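Local structure of orotidine 5'-phosphate decarboxylase (Pyrococcus horikoshii, 2CZD) at the interface of chains A and B. The protein catalyses the decarboxylation of orotidine 5'-monophosphate to UMP, the last step of de novo UMP biosynthesis, and works as a homodimer. Coordinates in Å, arbitrary orientation; residue numbers count along the deposited sequence, not the author numbering. Chains: chain A/B, Orotidine 5'-phosphate decarboxylase.

Contact 1: the interface of chains A and B. Residues chain A 87, 108, 112-113, 116-117; chain B 86-88.
A:Phe87 and B:Phe87, the same residue from the two subunits, stack their rings at this part of the homodimer interface. The ring centroids lie 4.3 Å apart with planes 20° off parallel, and the side chains run antiparallel, each CB carried over the other ring. A:Phe87 CB stands over the centre of the B:Phe87 ring, whereas B:Phe87 CB lies nearer the rim of the A:Phe87 ring. The torsions of the pair differ: CG of A:Phe87 is wedged between its backbone N and carbonyl carbon (chi1 79°), while B:Phe87 has chi1 -140°, so the two-fold is not exact in these side chains. The CD1 side of the B:Phe87 ring meets A:Phe116 CB at 3.6 Å and, less closely, A:Ile117 CG1. Cutting B:Phe87 back to an alanine would keep its CB but is likely to cost the A:Phe87 ring its stacking partner and open a gap beside A:Phe116 CB. A:Ile117 runs parallel to B:Val88, with A:Ile117 CD1 3.8 Å from B:Val88 CA. B:Val88 splits its methyls: CG2 reaches A:Phe87 CE2 at 3.9 Å, and CG1 turns toward the A:Met108 thioether. Behind this apolar layer a water joins the two backbones. The oxygen of water 1 lies 2.7 Å from the carbonyl B:Phe87 O. It is 2.8 Å from A:Gly112 O and also meets the amides of A:Phe116 and A:Ile117. The patch is built largely from loops: residues 86-88 follow strand 81-85 and lead toward helix 90-97, while 116-117 link 3-10 helix 111-114, which holds A:Gly112 and A:Ala113, to 3-10 helix 118-120.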
# COMPACT_ATOMS: atom_id res chain seq x y z
N PHE A 87 2.56 4.20 10.46
CA PHE A 87 1.79 5.45 10.51
C PHE A 87 0.28 5.36 10.48
O PHE A 87 -0.39 6.27 10.97
CB PHE A 87 2.31 6.45 9.45
CG PHE A 87 1.84 6.20 8.06
CD1 PHE A 87 0.53 6.50 7.68
CD2 PHE A 87 2.73 5.77 7.08
CE1 PHE A 87 0.14 6.39 6.33
CE2 PHE A 87 2.34 5.66 5.73
CZ PHE A 87 1.05 5.97 5.36
N MET A 108 12.22 6.10 6.54
CA MET A 108 12.47 5.85 5.13
C MET A 108 13.65 6.71 4.67
O MET A 108 14.13 7.57 5.42
CB MET A 108 11.21 6.08 4.31
CG MET A 108 10.16 5.01 4.61
SD MET A 108 8.60 5.22 3.75
CE MET A 108 8.93 4.39 2.23
N GLY A 112 11.35 12.63 0.28
CA GLY A 112 10.01 12.84 0.81
C GLY A 112 9.80 12.34 2.24
O GLY A 112 8.88 12.81 2.92
N ALA A 113 10.62 11.39 2.69
CA ALA A 113 10.49 10.85 4.04
C ALA A 113 10.76 11.92 5.11
O ALA A 113 10.32 11.79 6.26
CB ALA A 113 11.45 9.68 4.23
N PHE A 116 7.12 13.93 6.76
CA PHE A 116 6.26 13.44 7.82
C PHE A 116 6.72 12.17 8.52
O PHE A 116 6.55 12.04 9.72
CB PHE A 116 4.84 13.19 7.28
CG PHE A 116 4.21 14.39 6.63
CD1 PHE A 116 4.10 14.47 5.26
CD2 PHE A 116 3.72 15.44 7.41
CE1 PHE A 116 3.52 15.59 4.65
CE2 PHE A 116 3.15 16.56 6.82
CZ PHE A 116 3.04 16.63 5.43
N ILE A 117 7.28 11.24 7.76
CA ILE A 117 7.69 9.97 8.34
C ILE A 117 8.86 10.07 9.31
O ILE A 117 8.75 9.71 10.48
CB ILE A 117 8.04 8.93 7.24
CG1 ILE A 117 6.78 8.58 6.44
CG2 ILE A 117 8.65 7.67 7.86
CD1 ILE A 117 7.06 7.60 5.33
N THR B 86 -0.56 10.66 1.40
CA THR B 86 0.17 11.92 1.44
C THR B 86 1.38 11.78 2.37
O THR B 86 2.41 12.42 2.15
CB THR B 86 -0.72 13.05 2.01
OG1 THR B 86 -1.91 13.15 1.21
CG2 THR B 86 -0.02 14.40 1.96
N PHE B 87 1.24 10.94 3.40
CA PHE B 87 2.24 10.76 4.48
C PHE B 87 3.67 10.45 4.05
O PHE B 87 4.61 10.92 4.68
CB PHE B 87 1.75 9.62 5.42
CG PHE B 87 1.98 9.85 6.90
CD1 PHE B 87 3.26 9.99 7.43
CD2 PHE B 87 0.90 9.86 7.79
CE1 PHE B 87 3.46 10.15 8.83
CE2 PHE B 87 1.10 10.01 9.19
CZ PHE B 87 2.38 10.16 9.69
N VAL B 88 3.83 9.70 2.97
CA VAL B 88 5.13 9.27 2.52
C VAL B 88 5.94 10.35 1.80
O VAL B 88 7.13 10.19 1.57
CB VAL B 88 4.97 7.97 1.68
CG1 VAL B 88 6.31 7.42 1.19
CG2 VAL B 88 4.32 6.90 2.57
O HOH W 1 7.18 11.72 4.87

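Contact 2: the interface of chains A and B. Residues chain A 110-113; chain B 64, 88, 91-92.
A:His110 reaches into chain B with its imidazole, where B:Pro64 CD lies over one face, toward the CG-CD2 rim, and B:Val88 CG1 meets the NE2/CE1 end from the same side. The pyrrolidine CD of B:Pro64 approaches A:His110 CD2 at 3.8 Å, and the B:Val88 methyl CG1 meets A:His110 CE1 at 3.7 Å. The opposite face, toward the rim, is met by the amide N of A:Ala113, so the ring lies between B:Pro64 and its own chain. CG of A:His110 sits between its backbone N and carbonyl carbon (chi1 57°), which carries the ring across to chain B. There NE2 donates to the carbonyl B:Val88 O over 2.8 Å, nearly straight at 162° and close to the ring plane, so the bond should limit rotation of the imidazole. B:Asp91 comes to the edge of the same ring, its carboxylate plane turned 34° from the imidazole. Its OD1 accepts the amide N of A:Gly112 at 2.9 Å, met from above the carboxylate plane. OD2 takes the backbone N of B:Ser92 at 2.8 Å on the anti side but well out of that plane, a bent bond that probably helps to hold the carboxylate toward chain A. A:Pro111 packs its ring beside OD1. The A side is the loop end, A:His110, and the 3-10 helix 111-114 that follows; the B side combines the first residue of helix 64-76, a substrate-binding position, with the start of helix 90-97 and the loop before it.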
# COMPACT_ATOMS: atom_id res chain seq x y z
N HIS A 110 14.08 8.18 1.18
CA HIS A 110 13.91 9.06 0.03
C HIS A 110 13.68 10.47 0.59
O HIS A 110 13.26 10.63 1.74
CB HIS A 110 12.71 8.61 -0.82
CG HIS A 110 11.43 8.55 -0.06
ND1 HIS A 110 11.17 7.59 0.90
CD2 HIS A 110 10.31 9.32 -0.14
CE1 HIS A 110 9.95 7.77 1.38
NE2 HIS A 110 9.41 8.81 0.76
N PRO A 111 13.93 11.52 -0.22
CA PRO A 111 13.74 12.88 0.26
C PRO A 111 12.39 13.16 0.90
O PRO A 111 12.29 13.83 1.93
CB PRO A 111 13.99 13.73 -1.00
CG PRO A 111 14.99 12.90 -1.77
CD PRO A 111 14.50 11.47 -1.57
N GLY A 112 11.35 12.63 0.28
CA GLY A 112 10.01 12.84 0.81
C GLY A 112 9.80 12.34 2.24
O GLY A 112 8.88 12.81 2.92
N ALA A 113 10.62 11.39 2.69
CA ALA A 113 10.49 10.85 4.04
C ALA A 113 10.76 11.92 5.11
O ALA A 113 10.32 11.79 6.26
CB ALA A 113 11.45 9.68 4.23
N PRO B 64 9.26 6.51 -4.16
CA PRO B 64 8.87 7.01 -5.48
C PRO B 64 8.96 6.04 -6.65
O PRO B 64 7.99 5.87 -7.39
CB PRO B 64 9.74 8.25 -5.67
CG PRO B 64 9.88 8.76 -4.26
CD PRO B 64 10.11 7.49 -3.45
N VAL B 88 3.83 9.70 2.97
CA VAL B 88 5.13 9.27 2.52
C VAL B 88 5.94 10.35 1.80
O VAL B 88 7.13 10.19 1.57
CB VAL B 88 4.97 7.97 1.68
CG1 VAL B 88 6.31 7.42 1.19
CG2 VAL B 88 4.32 6.90 2.57
N ASP B 91 7.29 13.48 -3.27
CA ASP B 91 7.92 12.75 -4.36
C ASP B 91 7.17 11.46 -4.65
O ASP B 91 6.97 11.11 -5.82
CB ASP B 91 9.43 12.51 -4.12
CG ASP B 91 9.76 11.97 -2.73
OD1 ASP B 91 10.97 11.82 -2.45
OD2 ASP B 91 8.85 11.70 -1.94
N SER B 92 6.76 10.75 -3.60
CA SER B 92 6.00 9.53 -3.79
C SER B 92 4.63 9.82 -4.42
O SER B 92 4.14 9.01 -5.21
CB SER B 92 5.86 8.76 -2.48
OG SER B 92 7.12 8.17 -2.14

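Contacts 1 and 2 adjoin, their C-alpha centres about 7 Å apart, and share A:Gly112, A:Ala113 and B:Val88. B:Val88 gives its side chain to each and its carbonyl to contact 2, while A:Gly112 uses its carbonyl oxygen in contact 1 and its amide in contact 2. An apolar patch thus runs into a polar one, and the two-fold repeats both with the chains exchanged, the phenylalanine pair being common to contact 1 and its twin. Their centres lie about 10 and 11 Å from the catalytic A:Lys59, and contact 2 includes B:Pro64 of substrate-binding segment 57-66, so dimer packing may help to position active-site segments.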